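Local coordinates for protein alpha-1,2-mannosyltransferase (Ktr4), putative (Neosartorya fumigata, PDB 7BOP) that is a putative fungal glycosyltransferase of the GT-A clan, here holding guanosine-5'-diphosphate and a manganese ion in its pocket, at residues K239-A244 and F300-R305; M177-P182 and E294-Y299; E113-T118 and C126-V131. All coordinates share one frame; numbering follows the deposited sequence.

Contact 1. Residues K239-A244 and F300-R305; sequences KKFLAA and FNHLDR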
loop_
_atom_site.group_PDB
_atom_site.type_symbol
_atom_site.label_atom_id
_atom_site.label_comp_id
_atom_site.label_asym_id
_atom_site.label_seq_id
_atom_site.Cartn_x
_atom_site.Cartn_y
_atom_site.Cartn_z
ATOM N N LYS A 239 11.320 -2.625 18.040
ATOM C CA LYS A 239 12.276 -2.026 18.982
ATOM C C LYS A 239 13.489 -2.925 19.264
ATOM O O LYS A 239 14.600 -2.418 19.418
ATOM C CB LYS A 239 11.592 -1.640 20.289
ATOM C CG LYS A 239 10.720 -0.397 20.171
ATOM C CD LYS A 239 9.788 -0.252 21.374
ATOM C CE LYS A 239 10.527 0.088 22.633
ATOM N NZ LYS A 239 9.608 0.230 23.782
ATOM N N LYS A 240 13.266 -4.237 19.326
ATOM C CA LYS A 240 14.354 -5.212 19.452
ATOM C C LYS A 240 15.304 -5.145 18.250
ATOM O O LYS A 240 16.527 -5.087 18.409
ATOM C CB LYS A 240 13.802 -6.635 19.611
ATOM C CG LYS A 240 13.124 -6.879 20.960
ATOM C CD LYS A 240 12.269 -8.127 20.962
ATOM C CE LYS A 240 13.088 -9.398 20.814
ATOM N NZ LYS A 240 12.232 -10.620 20.817
ATOM N N PHE A 241 14.727 -5.126 17.051
ATOM C CA PHE A 241 15.507 -4.968 15.834
ATOM C C PHE A 241 16.342 -3.682 15.835
ATOM O O PHE A 241 17.534 -3.704 15.480
ATOM C CB PHE A 241 14.588 -4.995 14.616
ATOM C CG PHE A 241 15.314 -4.830 13.323
ATOM C CD1 PHE A 241 16.064 -5.876 12.810
ATOM C CD2 PHE A 241 15.273 -3.623 12.633
ATOM C CE1 PHE A 241 16.750 -5.734 11.617
ATOM C CE2 PHE A 241 15.969 -3.469 11.444
ATOM C CZ PHE A 241 16.698 -4.533 10.929
ATOM N N LEU A 242 15.721 -2.569 16.231
ATOM C CA LEU A 242 16.417 -1.287 16.276
ATOM C C LEU A 242 17.564 -1.281 17.288
ATOM O O LEU A 242 18.631 -0.745 16.991
ATOM C CB LEU A 242 15.463 -0.125 16.573
ATOM C CG LEU A 242 14.437 0.257 15.502
ATOM C CD1 LEU A 242 13.459 1.258 16.078
ATOM C CD2 LEU A 242 15.098 0.827 14.257
ATOM N N ALA A 243 17.354 -1.879 18.459
ATOM C CA ALA A 243 18.412 -1.973 19.480
ATOM C C ALA A 243 19.622 -2.773 18.980
ATOM O O ALA A 243 20.758 -2.448 19.313
ATOM C CB ALA A 243 17.865 -2.573 20.767
ATOM N N ALA A 244 19.367 -3.798 18.173
ATOM C CA ALA A 244 20.424 -4.578 17.528
ATOM C C ALA A 244 21.082 -3.882 16.325
ATOM O O ALA A 244 22.189 -4.260 15.935
ATOM C CB ALA A 244 19.881 -5.934 17.107
ATOM N N PHE A 300 12.516 -7.027 7.612
ATOM C CA PHE A 300 11.592 -8.080 7.230
ATOM C C PHE A 300 12.045 -9.442 7.767
ATOM O O PHE A 300 11.249 -10.177 8.344
ATOM C CB PHE A 300 11.365 -8.188 5.716
ATOM C CG PHE A 300 10.696 -9.469 5.341
ATOM C CD1 PHE A 300 9.348 -9.655 5.617
ATOM C CD2 PHE A 300 11.433 -10.538 4.840
ATOM C CE1 PHE A 300 8.723 -10.861 5.336
ATOM C CE2 PHE A 300 10.813 -11.752 4.555
ATOM C CZ PHE A 300 9.455 -11.911 4.805
ATOM N N ASN A 301 13.319 -9.783 7.563
ATOM C CA ASN A 301 13.818 -11.084 8.008
ATOM C C ASN A 301 13.730 -11.261 9.514
ATOM O O ASN A 301 13.414 -12.354 9.974
ATOM C CB ASN A 301 15.240 -11.345 7.515
ATOM C CG ASN A 301 15.289 -11.612 6.027
ATOM O OD1 ASN A 301 14.451 -12.333 5.490
ATOM N ND2 ASN A 301 16.268 -11.037 5.355
ATOM N N HIS A 302 13.995 -10.196 10.267
ATOM C CA HIS A 302 13.781 -10.206 11.711
ATOM C C HIS A 302 12.325 -10.558 12.066
ATOM O O HIS A 302 12.061 -11.449 12.889
ATOM C CB HIS A 302 14.140 -8.845 12.303
ATOM C CG HIS A 302 13.929 -8.762 13.778
ATOM N ND1 HIS A 302 12.713 -8.434 14.340
ATOM C CD2 HIS A 302 14.770 -8.992 14.808
ATOM C CE1 HIS A 302 12.818 -8.463 15.655
ATOM N NE2 HIS A 302 14.059 -8.792 15.967
ATOM N N LEU A 303 11.382 -9.868 11.435
ATOM C CA LEU A 303 9.951 -10.137 11.660
ATOM C C LEU A 303 9.572 -11.560 11.243
ATOM O O LEU A 303 8.769 -12.235 11.907
ATOM C CB LEU A 303 9.093 -9.129 10.897
ATOM C CG LEU A 303 9.205 -7.655 11.287
ATOM C CD1 LEU A 303 8.222 -6.870 10.421
ATOM C CD2 LEU A 303 8.953 -7.393 12.777
ATOM N N ASP A 304 10.171 -12.019 10.148
ATOM C CA ASP A 304 9.920 -13.369 9.624
ATOM C C ASP A 304 10.326 -14.459 10.632
ATOM O O ASP A 304 9.588 -15.427 10.849
ATOM C CB ASP A 304 10.680 -13.563 8.295
ATOM C CG ASP A 304 10.027 -14.583 7.376
ATOM O OD1 ASP A 304 8.811 -14.817 7.485
ATOM O OD2 ASP A 304 10.725 -15.153 6.509
ATOM N N ARG A 305 11.496 -14.278 11.243
ATOM C CA ARG A 305 11.988 -15.181 12.286
ATOM C C ARG A 305 11.212 -15.059 13.608
ATOM O O ARG A 305 11.103 -16.038 14.342
ATOM C CB ARG A 305 13.488 -14.967 12.523
ATOM C CG ARG A 305 14.341 -15.295 11.300
ATOM C CD ARG A 305 15.835 -15.192 11.584
ATOM N NE ARG A 305 16.284 -13.858 12.037
ATOM C CZ ARG A 305 16.798 -12.883 11.264
ATOM N NH1 ARG A 305 16.961 -13.025 9.945
ATOM N NH2 ARG A 305 17.155 -11.733 11.823
#
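Phe241 and His302 carry this helix-to-helix contact, and they do so with their flanks as much as with their rings. Their CA atoms are 6.9 Å apart, and each side chain leaves its own helix toward the other. In both residues CG lies anti to the backbone N (chi1 near 180°), a torsion that sends the two groups past one another in opposite directions instead of head-on. The methylene of Phe241 therefore comes to rest over the imidazole: CB stands 3.8 Å from the centroid of the His302 ring and only 4° off its normal, a CH-pi contact centred on the face. In return, CB of His302 approaches the phenyl ring, reaching 3.6 Å from Phe241 CD1. The two rings themselves are set obliquely, 5.4 Å between centroids with planes 59° apart.

Helices 234-244 and 294-306 belong to the helical layers around the central sheet of the GT-A fold, and this aromatic pair joins them in the C-terminal half of each, one of several places where they meet. Helix 316-327 touches both of them, through Leu242 on Leu326 and Phe327 and through Leu303 on Val319.

Toward solvent the contact thins. Lys240 brings CB to 4.2 Å from His302 NE2, an oblique approach to the imidazole. Its ammonium group pairs with Glu237 one turn earlier in the same helix, and the Glu237 side chain also touches His302. Lys240 NZ stays 5.5 Å from His302 NE2, close enough that it might disfavour protonation of the imidazole, although the acidic neighbour would act in the other sense.

Contact 2. Residues M177-P182 and E294-Y299; sequences MFYKHP and EQYDAY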
loop_
_atom_site.group_PDB
_atom_site.type_symbol
_atom_site.label_atom_id
_atom_site.label_comp_id
_atom_site.label_asym_id
_atom_site.label_seq_id
_atom_site.Cartn_x
_atom_site.Cartn_y
_atom_site.Cartn_z
ATOM N N MET A 177 8.515 -10.555 0.079
ATOM C CA MET A 177 8.783 -11.470 -1.031
ATOM C C MET A 177 8.543 -10.906 -2.425
ATOM O O MET A 177 9.267 -11.286 -3.350
ATOM C CB MET A 177 7.973 -12.757 -0.860
ATOM C CG MET A 177 8.238 -13.507 0.442
ATOM S SD MET A 177 9.974 -13.947 0.641
ATOM C CE MET A 177 9.950 -14.717 2.246
ATOM N N PHE A 178 7.560 -10.020 -2.602
ATOM C CA PHE A 178 7.231 -9.523 -3.951
ATOM C C PHE A 178 8.439 -8.895 -4.648
ATOM O O PHE A 178 8.661 -9.137 -5.836
ATOM C CB PHE A 178 6.009 -8.584 -3.957
ATOM C CG PHE A 178 6.299 -7.153 -3.565
ATOM C CD1 PHE A 178 6.435 -6.786 -2.223
ATOM C CD2 PHE A 178 6.398 -6.161 -4.535
ATOM C CE1 PHE A 178 6.674 -5.463 -1.868
ATOM C CE2 PHE A 178 6.650 -4.842 -4.188
ATOM C CZ PHE A 178 6.783 -4.489 -2.847
ATOM N N TYR A 179 9.232 -8.136 -3.893
ATOM C CA TYR A 179 10.422 -7.482 -4.424
ATOM C C TYR A 179 11.615 -8.424 -4.694
ATOM O O TYR A 179 12.633 -7.974 -5.214
ATOM C CB TYR A 179 10.862 -6.316 -3.535
ATOM C CG TYR A 179 11.157 -6.648 -2.083
ATOM C CD1 TYR A 179 12.428 -7.048 -1.678
ATOM C CD2 TYR A 179 10.167 -6.499 -1.104
ATOM C CE1 TYR A 179 12.698 -7.324 -0.347
ATOM C CE2 TYR A 179 10.425 -6.766 0.232
ATOM C CZ TYR A 179 11.688 -7.172 0.610
ATOM O OH TYR A 179 11.940 -7.438 1.936
ATOM N N LYS A 180 11.485 -9.695 -4.313
ATOM C CA LYS A 180 12.449 -10.747 -4.631
ATOM C C LYS A 180 11.996 -11.648 -5.774
ATOM O O LYS A 180 12.718 -12.569 -6.132
ATOM C CB LYS A 180 12.692 -11.621 -3.396
ATOM C CG LYS A 180 13.310 -10.883 -2.227
ATOM C CD LYS A 180 13.574 -11.854 -1.088
ATOM C CE LYS A 180 14.207 -11.166 0.105
ATOM N NZ LYS A 180 13.227 -10.937 1.208
ATOM N N HIS A 181 10.814 -11.411 -6.342
ATOM C CA HIS A 181 10.333 -12.253 -7.433
ATOM C C HIS A 181 11.186 -12.006 -8.693
ATOM O O HIS A 181 11.464 -10.848 -9.024
ATOM C CB HIS A 181 8.863 -12.001 -7.739
ATOM C CG HIS A 181 8.232 -13.103 -8.528
ATOM N ND1 HIS A 181 8.469 -13.270 -9.872
ATOM C CD2 HIS A 181 7.398 -14.103 -8.170
ATOM C CE1 HIS A 181 7.800 -14.318 -10.316
ATOM N NE2 HIS A 181 7.135 -14.840 -9.301
ATOM N N PRO A 182 11.620 -13.083 -9.385
ATOM C CA PRO A 182 12.483 -12.908 -10.580
ATOM C C PRO A 182 11.929 -11.982 -11.678
ATOM O O PRO A 182 12.666 -11.202 -12.260
ATOM C CB PRO A 182 12.624 -14.345 -11.118
ATOM C CG PRO A 182 12.506 -15.202 -9.904
ATOM C CD PRO A 182 11.507 -14.509 -9.004
ATOM N N GLU A 294 19.363 -2.998 2.451
ATOM C CA GLU A 294 19.867 -3.657 3.648
ATOM C C GLU A 294 18.923 -3.484 4.832
ATOM O O GLU A 294 18.582 -4.449 5.498
ATOM C CB GLU A 294 21.244 -3.090 4.033
ATOM C CG GLU A 294 21.891 -3.792 5.223
ATOM C CD GLU A 294 23.197 -3.146 5.690
ATOM O OE1 GLU A 294 23.813 -2.368 4.931
ATOM O OE2 GLU A 294 23.598 -3.413 6.845
ATOM N N GLN A 295 18.523 -2.250 5.080
ATOM C CA GLN A 295 17.781 -1.908 6.289
ATOM C C GLN A 295 16.405 -2.565 6.284
ATOM O O GLN A 295 16.088 -3.353 7.185
ATOM C CB GLN A 295 17.652 -0.395 6.455
ATOM C CG GLN A 295 18.964 0.318 6.771
ATOM C CD GLN A 295 19.829 0.591 5.550
ATOM O OE1 GLN A 295 19.392 0.456 4.403
ATOM N NE2 GLN A 295 21.086 0.951 5.797
ATOM N N TYR A 296 15.600 -2.265 5.268
ATOM C CA TYR A 296 14.250 -2.814 5.213
ATOM C C TYR A 296 14.260 -4.334 5.170
ATOM O O TYR A 296 13.485 -4.987 5.878
ATOM C CB TYR A 296 13.410 -2.278 4.047
ATOM C CG TYR A 296 12.028 -2.891 4.105
ATOM C CD1 TYR A 296 11.759 -4.103 3.470
ATOM C CD2 TYR A 296 11.021 -2.313 4.884
ATOM C CE1 TYR A 296 10.522 -4.713 3.575
ATOM C CE2 TYR A 296 9.772 -2.910 4.987
ATOM C CZ TYR A 296 9.531 -4.104 4.326
ATOM O OH TYR A 296 8.314 -4.716 4.425
ATOM N N ASP A 297 15.098 -4.912 4.318
ATOM C CA ASP A 297 15.074 -6.352 4.170
ATOM C C ASP A 297 15.547 -7.070 5.434
ATOM O O ASP A 297 15.034 -8.133 5.747
ATOM C CB ASP A 297 15.882 -6.813 2.965
ATOM C CG ASP A 297 15.523 -8.212 2.539
ATOM O OD1 ASP A 297 14.317 -8.536 2.419
ATOM O OD2 ASP A 297 16.452 -9.001 2.327
ATOM N N ALA A 298 16.518 -6.500 6.150
ATOM C CA ALA A 298 16.920 -7.047 7.458
ATOM C C ALA A 298 15.750 -6.986 8.453
ATOM O O ALA A 298 15.534 -7.927 9.218
ATOM C CB ALA A 298 18.127 -6.306 8.013
ATOM N N TYR A 299 15.002 -5.883 8.421
ATOM C CA TYR A 299 13.789 -5.725 9.233
ATOM C C TYR A 299 12.778 -6.810 8.903
ATOM O O TYR A 299 12.261 -7.479 9.810
ATOM C CB TYR A 299 13.189 -4.327 9.039
ATOM C CG TYR A 299 11.893 -4.073 9.783
ATOM C CD1 TYR A 299 11.829 -4.203 11.171
ATOM C CD2 TYR A 299 10.735 -3.673 9.106
ATOM C CE1 TYR A 299 10.647 -3.960 11.859
ATOM C CE2 TYR A 299 9.548 -3.423 9.794
ATOM C CZ TYR A 299 9.510 -3.566 11.165
ATOM O OH TYR A 299 8.337 -3.322 11.860
#
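Asp297, on helix 294-306, meets Tyr179 and Lys180 from the 3-10 turn that follows helix 165-177, and its side chain finds a partner at each step. CG lies anti to the backbone N (chi1 -162°), which carries the carboxylate across to the turn. CB passes 4.1 Å from Tyr179 OH, a loose approach. CG, one atom farther, is flanked by Tyr179 OH and, at 3.8 Å, by Lys180 NZ. OD1 takes both strong bonds. Tyr179 OH donates to Asp297 OD1 over 2.7 Å, arriving on the anti side and 16° out of the carboxylate plane; the phenol ring and the carboxylate stand 82° apart, with OD1 at the edge of the ring. Lys180 NZ reaches the same OD1 over 2.9 Å on the syn lone pair, completing a salt bridge that uses a single oxygen. OD2 is met less closely, by Lys180 CE at 3.8 Å.

Two donors on one oxygen probably hold Asp297 in its charged form and fix the rotation of its carboxylate. Lys180 divides its ammonium between Asp297 and the backbone O of Gly176, near the end of helix 165-177. Tyr296 closes the other flank: its ring edge, at CE1, lies 3.5 Å from Tyr179 OH and 3.9 Å from Tyr179 CE2, while its own hydroxyl bonds to the O of Ser175.

The result is a small polar cluster, a shared carboxylate oxygen flanked by the edge of the Tyr296 ring, that ties helix 294-306 to the C-terminal end of helix 165-177. The earlier turns of that helix supply Ser166, Tyr167 and Met170 to the guanosine-5'-diphosphate pocket of this GT-A fold.

Contact 3. Residues E113-T118 and C126-V131; sequences EFKKRT and CYYEQV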
loop_
_atom_site.group_PDB
_atom_site.type_symbol
_atom_site.label_atom_id
_atom_site.label_comp_id
_atom_site.label_asym_id
_atom_site.label_seq_id
_atom_site.Cartn_x
_atom_site.Cartn_y
_atom_site.Cartn_z
ATOM N N GLU A 113 -8.740 -18.154 -19.484
ATOM C CA GLU A 113 -9.777 -17.114 -19.430
ATOM C C GLU A 113 -9.246 -15.823 -18.754
ATOM O O GLU A 113 -9.496 -14.720 -19.238
ATOM C CB GLU A 113 -11.015 -17.631 -18.685
ATOM C CG GLU A 113 -12.255 -16.734 -18.767
ATOM C CD GLU A 113 -13.310 -17.040 -17.697
ATOM O OE1 GLU A 113 -14.290 -16.274 -17.592
ATOM O OE2 GLU A 113 -13.176 -18.037 -16.947
ATOM N N PHE A 114 -8.524 -15.979 -17.646
ATOM C CA PHE A 114 -7.908 -14.843 -16.940
ATOM C C PHE A 114 -6.964 -14.072 -17.870
ATOM O O PHE A 114 -7.036 -12.847 -17.961
ATOM C CB PHE A 114 -7.146 -15.326 -15.694
ATOM C CG PHE A 114 -6.556 -14.207 -14.865
ATOM C CD1 PHE A 114 -5.329 -13.632 -15.204
ATOM C CD2 PHE A 114 -7.224 -13.734 -13.735
ATOM C CE1 PHE A 114 -4.786 -12.603 -14.441
ATOM C CE2 PHE A 114 -6.687 -12.705 -12.974
ATOM C CZ PHE A 114 -5.471 -12.143 -13.325
ATOM N N LYS A 115 -6.092 -14.799 -18.564
ATOM C CA LYS A 115 -5.124 -14.171 -19.464
ATOM C C LYS A 115 -5.797 -13.419 -20.610
ATOM O O LYS A 115 -5.391 -12.304 -20.934
ATOM C CB LYS A 115 -4.143 -15.199 -20.026
ATOM C CG LYS A 115 -3.244 -15.818 -18.980
ATOM C CD LYS A 115 -2.477 -17.000 -19.538
ATOM C CE LYS A 115 -1.716 -17.701 -18.435
ATOM N NZ LYS A 115 -0.911 -18.820 -18.979
ATOM N N LYS A 116 -6.820 -14.022 -21.210
ATOM C CA LYS A 116 -7.514 -13.412 -22.349
ATOM C C LYS A 116 -8.283 -12.153 -21.934
ATOM O O LYS A 116 -8.195 -11.119 -22.592
ATOM C CB LYS A 116 -8.468 -14.424 -23.009
ATOM C CG LYS A 116 -9.431 -13.841 -24.042
ATOM C CD LYS A 116 -10.321 -14.916 -24.664
ATOM C CE LYS A 116 -9.608 -15.698 -25.761
ATOM N NZ LYS A 116 -9.308 -14.866 -26.965
ATOM N N ARG A 117 -9.045 -12.262 -20.850
ATOM C CA ARG A 117 -9.872 -11.161 -20.375
ATOM C C ARG A 117 -9.032 -9.957 -19.913
ATOM O O ARG A 117 -9.384 -8.823 -20.201
ATOM C CB ARG A 117 -10.784 -11.634 -19.244
ATOM C CG ARG A 117 -11.851 -12.639 -19.669
ATOM C CD ARG A 117 -12.952 -12.003 -20.483
ATOM N NE ARG A 117 -13.466 -10.775 -19.879
ATOM C CZ ARG A 117 -14.254 -10.710 -18.805
ATOM N NH1 ARG A 117 -14.646 -11.809 -18.154
ATOM N NH2 ARG A 117 -14.646 -9.518 -18.369
ATOM N N THR A 118 -7.925 -10.211 -19.216
ATOM C CA THR A 118 -7.043 -9.131 -18.744
ATOM C C THR A 118 -6.318 -8.404 -19.886
ATOM O O THR A 118 -6.335 -7.171 -19.948
ATOM C CB THR A 118 -6.026 -9.627 -17.689
ATOM O OG1 THR A 118 -5.299 -10.767 -18.174
ATOM C CG2 THR A 118 -6.738 -9.990 -16.397
ATOM N N CYS A 126 0.885 -7.645 -20.938
ATOM C CA CYS A 126 0.521 -8.295 -19.691
ATOM C C CYS A 126 1.408 -9.502 -19.467
ATOM O O CYS A 126 1.662 -10.256 -20.403
ATOM C CB CYS A 126 -0.921 -8.776 -19.732
ATOM S SG CYS A 126 -2.134 -7.456 -19.670
ATOM N N TYR A 127 1.842 -9.699 -18.225
ATOM C CA TYR A 127 2.630 -10.858 -17.825
ATOM C C TYR A 127 1.932 -11.583 -16.683
ATOM O O TYR A 127 1.229 -10.964 -15.858
ATOM C CB TYR A 127 4.035 -10.433 -17.407
ATOM C CG TYR A 127 4.763 -9.691 -18.500
ATOM C CD1 TYR A 127 5.554 -10.373 -19.439
ATOM C CD2 TYR A 127 4.650 -8.309 -18.618
ATOM C CE1 TYR A 127 6.219 -9.685 -20.447
ATOM C CE2 TYR A 127 5.303 -7.617 -19.627
ATOM C CZ TYR A 127 6.083 -8.309 -20.538
ATOM O OH TYR A 127 6.721 -7.605 -21.526
ATOM N N TYR A 128 2.130 -12.900 -16.646
ATOM C CA TYR A 128 1.392 -13.794 -15.759
ATOM C C TYR A 128 2.394 -14.656 -15.026
ATOM O O TYR A 128 3.041 -15.504 -15.633
ATOM C CB TYR A 128 0.403 -14.628 -16.575
ATOM C CG TYR A 128 -0.525 -13.744 -17.367
ATOM C CD1 TYR A 128 -1.660 -13.184 -16.772
ATOM C CD2 TYR A 128 -0.242 -13.413 -18.696
ATOM C CE1 TYR A 128 -2.496 -12.336 -17.486
ATOM C CE2 TYR A 128 -1.072 -12.565 -19.419
ATOM C CZ TYR A 128 -2.201 -12.030 -18.812
ATOM O OH TYR A 128 -3.032 -11.200 -19.521
ATOM N N GLU A 129 2.556 -14.397 -13.729
ATOM C CA GLU A 129 3.625 -14.999 -12.939
ATOM C C GLU A 129 3.057 -15.803 -11.787
ATOM O O GLU A 129 2.004 -15.464 -11.223
ATOM C CB GLU A 129 4.545 -13.920 -12.373
ATOM C CG GLU A 129 5.214 -13.051 -13.418
ATOM C CD GLU A 129 6.238 -13.788 -14.256
ATOM O OE1 GLU A 129 6.805 -14.796 -13.798
ATOM O OE2 GLU A 129 6.497 -13.318 -15.373
ATOM N N GLN A 130 3.762 -16.872 -11.435
ATOM C CA GLN A 130 3.408 -17.667 -10.280
ATOM C C GLN A 130 4.380 -17.355 -9.167
ATOM O O GLN A 130 5.577 -17.194 -9.411
ATOM C CB GLN A 130 3.431 -19.158 -10.602
ATOM C CG GLN A 130 2.684 -19.986 -9.572
ATOM C CD GLN A 130 2.582 -21.452 -9.947
ATOM O OE1 GLN A 130 3.245 -21.907 -10.870
ATOM N NE2 GLN A 130 1.750 -22.198 -9.222
ATOM N N VAL A 131 3.867 -17.273 -7.944
ATOM C CA VAL A 131 4.719 -17.073 -6.777
ATOM C C VAL A 131 5.414 -18.402 -6.465
ATOM O O VAL A 131 4.739 -19.403 -6.335
ATOM C CB VAL A 131 3.899 -16.626 -5.546
ATOM C CG1 VAL A 131 4.796 -16.520 -4.316
ATOM C CG2 VAL A 131 3.206 -15.292 -5.832
#
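Lys115 lies opposite Tyr128 and Thr118 opposite Cys126, with CA to CA distances of 7.5 Å and 7.7 Å, as helix 113-118 runs back along strand 126-130. The two short axes approach to 9.6 Å and run nearly antiparallel, at 158°.

Tyr128 fills the interval between them. Lys115 lays its aliphatic chain across the phenol ring: CG sits 3.6 Å from the ring centroid, 4° off the normal, a CH-pi contact over the middle of one face. Phe114 comes to the edge of the same ring, its CE1 3.8 Å from Tyr128 CE1, each atom near the plane of the other ring. At the tip, Tyr128 OH donates to Thr118 OG1 over 2.7 Å. Thr118 has OG1 between its backbone N and carbonyl carbon (chi1 53°), a position from which the hydroxyl donates a hydrogen bond to Phe114 O, also 2.7 Å away. That carbonyl already accepts from Thr118 N, on the opposite face of its plane. The chain of donors thus fixes the threonine rotation and pins the phenol to the helix.

Phe114 and Thr118 both continue inward to Leu83 of helix 80-98 and to Phe104. This is the return half of a beta-alpha-beta crossover, in which helix 112-119 links the parallel, neighbouring strands 102-106 and 126-130 of the Rossmann-like GT-A sheet.

In the fold
From the N terminus, contact 3 closes first and locally, joining a helix to the strand that follows it in the nucleotide-binding half of the sheet. The other two come later and cross: contact 2 opens at 177-182, contact 1 opens at 239-244, and the two close in the same order on successive halves of helix 294-306. Their centres are 14 Å apart, and they touch where Phe241 CZ packs 3.3 Å from Tyr299 N. Contact 2 also reaches back to contact 3, since His181 NE2 lies 2.8 Å from Gln130 O, a probable hydrogen bond. A continuous path thus runs from the sheet edge to the outer helices, although contacts 1 and 3 never meet.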